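Cystathionine beta-lyases/cystathionine gamma-synthases (Corynebacterium glutamicum, PDB 5X5H) probably joins O-succinyl-L-homoserine to L-cysteine, giving cystathionine and succinate, as a pyridoxal-phosphate-dependent cystathionine gamma-synthase of methionine biosynthesis. Local coordinates at residues Leu157-Ile162 / Glu293-Gln298. Residues are numbered along the deposited sequence; the frame is centred on the assembly and turned at random.
Sequences LGITDI and EVAAKQ
Gln298 uses both ends of its carboxamide to grip the backbone on either side of Asp161. Its NE2 donates to Thr160 O at 2.8 Å with a nearly straight N-H...O angle of 164°; the acceptor lies close to the plane of the Gln298 carboxamide, while NE2 is tilted from the carbonyl plane of Thr160. Its OE1 takes the N-H of Ile162, N to OE1 3.0 Å, on a lone pair in the plane of the Gln298 carboxamide. Donating through NE2 and accepting through OE1 fixes the flip of the buried amide, and water 1 donates a further bond to OE1. The chain runs extended beyond CG, which lets the amide reach the loop, and the CG1 and CD1 of Ile162 rest against its oxygen end.

Charge adds a second link. Lys297 NZ meets Asp161 OD2 at 2.8 Å, coming from above the carboxylate plane, and the two side chains cross at about a right angle. Asp161 CG stands anti to the backbone N (chi1 -173°), which sets the carboxylate carbon beside the carbonyl carbon. The other oxygen, OD1, caps the N of Ala164 in the first turn of helix 162-167. OD1 also accepts from both waters: water 1 connects it to Gln298 OE1, and water 2 to Lys297 NZ.

The apolar part lies beside these polar bonds. Val294 CG1 sits 3.6 Å from Ile159 CG2 and equally close to Asp161 CA, while Ile159 CD1 reaches Ala295 CB at 4.1 Å. Ile162 also packs on Leu176 and Val178 of strand 175-179.

Asp161 is thus a helix N-cap whose carboxylate also forms an interdomain salt bridge. In this fold-type I PLP enzyme, the contact ties the loop after strand 144-150 of the cofactor-binding domain to helix 292-298 of the C-terminal domain.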
ATOM      1  N   LEU A 157      -9.985  -2.783  33.951  1.00 14.65           N
ATOM      2  CA  LEU A 157     -10.843  -1.640  33.798  1.00 14.46           C
ATOM      3  C   LEU A 157     -11.012  -0.825  35.046  1.00 14.09           C
ATOM      4  O   LEU A 157     -12.008  -0.159  35.259  1.00 15.82           O
ATOM      5  CB  LEU A 157     -12.170  -2.005  33.139  1.00 15.38           C
ATOM      6  CG  LEU A 157     -12.016  -2.890  31.925  1.00 14.38           C
ATOM      7  CD1 LEU A 157     -13.299  -3.385  31.350  1.00 17.29           C
ATOM      8  CD2 LEU A 157     -11.283  -2.225  30.723  1.00 17.37           C
ATOM      9  N   GLY A 158      -9.914  -0.750  35.822  1.00 15.25           N
ATOM     10  CA  GLY A 158      -9.890   0.146  36.958  1.00 15.39           C
ATOM     11  C   GLY A 158      -9.931   1.593  36.591  1.00 15.32           C
ATOM     12  O   GLY A 158      -9.398   1.985  35.499  1.00 15.85           O
ATOM     13  N   ILE A 159     -10.497   2.465  37.384  1.00 14.95           N
ATOM     14  CA  ILE A 159     -10.740   3.827  37.059  1.00 14.76           C
ATOM     15  C   ILE A 159      -9.977   4.802  37.963  1.00 16.41           C
ATOM     16  O   ILE A 159     -10.021   4.628  39.216  1.00 18.79           O
ATOM     17  CB  ILE A 159     -12.245   4.213  37.129  1.00 15.76           C
ATOM     18  CG1 ILE A 159     -13.103   3.263  36.303  1.00 15.57           C
ATOM     19  CG2 ILE A 159     -12.541   5.694  36.899  1.00 16.38           C
ATOM     20  CD1 ILE A 159     -12.768   3.352  34.796  1.00 15.60           C
ATOM     21  N   THR A 160      -9.293   5.772  37.435  1.00 15.50           N
ATOM     22  CA  THR A 160      -8.602   6.791  38.193  1.00 15.15           C
ATOM     23  C   THR A 160      -9.236   8.093  37.966  1.00 17.95           C
ATOM     24  O   THR A 160      -9.539   8.471  36.798  1.00 16.20           O
ATOM     25  CB  THR A 160      -7.142   6.862  37.702  1.00 16.08           C
ATOM     26  OG1 THR A 160      -6.480   5.657  38.046  1.00 19.59           O
ATOM     27  CG2 THR A 160      -6.337   7.967  38.370  1.00 17.75           C
ATOM     28  N   ASP A 161      -9.366   8.951  38.998  1.00 16.12           N
ATOM     29  CA  ASP A 161      -9.893  10.263  38.906  1.00 14.86           C
ATOM     30  C   ASP A 161      -8.804  11.198  38.396  1.00 16.82           C
ATOM     31  O   ASP A 161      -7.899  11.610  39.126  1.00 16.56           O
ATOM     32  CB  ASP A 161     -10.393  10.719  40.317  1.00 15.96           C
ATOM     33  CG  ASP A 161     -11.114  12.007  40.298  1.00 20.27           C
ATOM     34  OD1 ASP A 161     -10.858  12.932  39.508  1.00 20.67           O
ATOM     35  OD2 ASP A 161     -12.008  12.177  41.260  1.00 23.47           O
ATOM     36  N   ILE A 162      -8.887  11.465  37.067  1.00 15.84           N
ATOM     37  CA  ILE A 162      -7.772  12.202  36.424  1.00 17.65           C
ATOM     38  C   ILE A 162      -7.568  13.604  37.059  1.00 15.72           C
ATOM     39  O   ILE A 162      -6.425  13.984  37.318  1.00 16.81           O
ATOM     40  CB  ILE A 162      -8.022  12.313  34.909  1.00 15.98           C
ATOM     41  CG1 ILE A 162      -7.989  10.942  34.260  1.00 16.64           C
ATOM     42  CG2 ILE A 162      -6.935  13.160  34.245  1.00 16.63           C
ATOM     43  CD1 ILE A 162      -8.647  10.863  32.896  1.00 16.13           C
ATOM     44  N   GLU A 293     -18.714   6.001  39.522  1.00 17.95           N
ATOM     45  CA  GLU A 293     -19.103   7.372  39.590  1.00 18.10           C
ATOM     46  C   GLU A 293     -18.014   8.317  39.005  1.00 17.32           C
ATOM     47  O   GLU A 293     -18.390   9.294  38.327  1.00 19.37           O
ATOM     48  CB  GLU A 293     -19.526   7.759  41.045  1.00 25.46           C
ATOM     49  CG  GLU A 293     -20.753   6.913  41.426  1.00 35.91           C
ATOM     50  CD  GLU A 293     -22.132   7.475  41.074  1.00 49.22           C
ATOM     51  OE1 GLU A 293     -22.787   8.018  42.010  1.00 63.11           O
ATOM     52  OE2 GLU A 293     -22.598   7.324  39.911  1.00 60.21           O
ATOM     53  N   VAL A 294     -16.767   7.964  39.219  1.00 16.63           N
ATOM     54  CA  VAL A 294     -15.619   8.695  38.596  1.00 17.04           C
ATOM     55  C   VAL A 294     -15.717   8.479  37.080  1.00 16.20           C
ATOM     56  O   VAL A 294     -15.604   9.464  36.357  1.00 17.42           O
ATOM     57  CB  VAL A 294     -14.313   8.239  39.176  1.00 17.15           C
ATOM     58  CG1 VAL A 294     -13.142   8.870  38.416  1.00 20.10           C
ATOM     59  CG2 VAL A 294     -14.242   8.685  40.675  1.00 20.13           C
ATOM     60  N   ALA A 295     -15.981   7.256  36.649  1.00 16.23           N
ATOM     61  CA  ALA A 295     -16.020   7.067  35.214  1.00 17.11           C
ATOM     62  C   ALA A 295     -17.108   7.865  34.578  1.00 18.14           C
ATOM     63  O   ALA A 295     -16.958   8.398  33.508  1.00 18.35           O
ATOM     64  CB  ALA A 295     -16.226   5.612  34.885  1.00 14.65           C
ATOM     65  N   ALA A 296     -18.313   7.935  35.218  1.00 16.46           N
ATOM     66  CA  ALA A 296     -19.445   8.593  34.625  1.00 18.21           C
ATOM     67  C   ALA A 296     -19.182  10.089  34.565  1.00 19.89           C
ATOM     68  O   ALA A 296     -19.750  10.680  33.690  1.00 20.79           O
ATOM     69  CB  ALA A 296     -20.661   8.253  35.499  1.00 18.67           C
ATOM     70  N   LYS A 297     -18.339  10.653  35.417  1.00 17.55           N
ATOM     71  CA  LYS A 297     -18.012  12.087  35.319  1.00 21.11           C
ATOM     72  C   LYS A 297     -17.029  12.400  34.234  1.00 20.11           C
ATOM     73  O   LYS A 297     -17.153  13.450  33.619  1.00 25.86           O
ATOM     74  CB  LYS A 297     -17.619  12.752  36.628  1.00 28.03           C
ATOM     75  CG  LYS A 297     -16.452  12.235  37.374  1.00 32.09           C
ATOM     76  CD  LYS A 297     -16.120  13.165  38.568  1.00 38.65           C
ATOM     77  CE  LYS A 297     -14.699  12.954  39.055  1.00 38.48           C
ATOM     78  NZ  LYS A 297     -14.571  13.117  40.541  1.00 38.21           N
ATOM     79  N   GLN A 298     -16.098  11.499  33.951  1.00 16.17           N
ATOM     80  CA  GLN A 298     -14.989  11.869  33.080  1.00 17.84           C
ATOM     81  C   GLN A 298     -15.094  11.150  31.731  1.00 18.34           C
ATOM     82  O   GLN A 298     -14.291  11.521  30.834  1.00 18.99           O
ATOM     83  CB  GLN A 298     -13.657  11.608  33.746  1.00 17.70           C
ATOM     84  CG  GLN A 298     -13.255  10.236  34.025  1.00 18.47           C
ATOM     85  CD  GLN A 298     -11.980  10.063  34.865  1.00 15.14           C
ATOM     86  OE1 GLN A 298     -11.489  11.007  35.550  1.00 17.44           O
ATOM     87  NE2 GLN A 298     -11.495   8.856  34.874  1.00 17.50           N
TER
HETATM   88  O   HOH W   1     -11.513  13.429  36.899  1.00 20.92           O
HETATM   89  O   HOH W   2     -12.183  15.178  40.698  1.00 36.27           O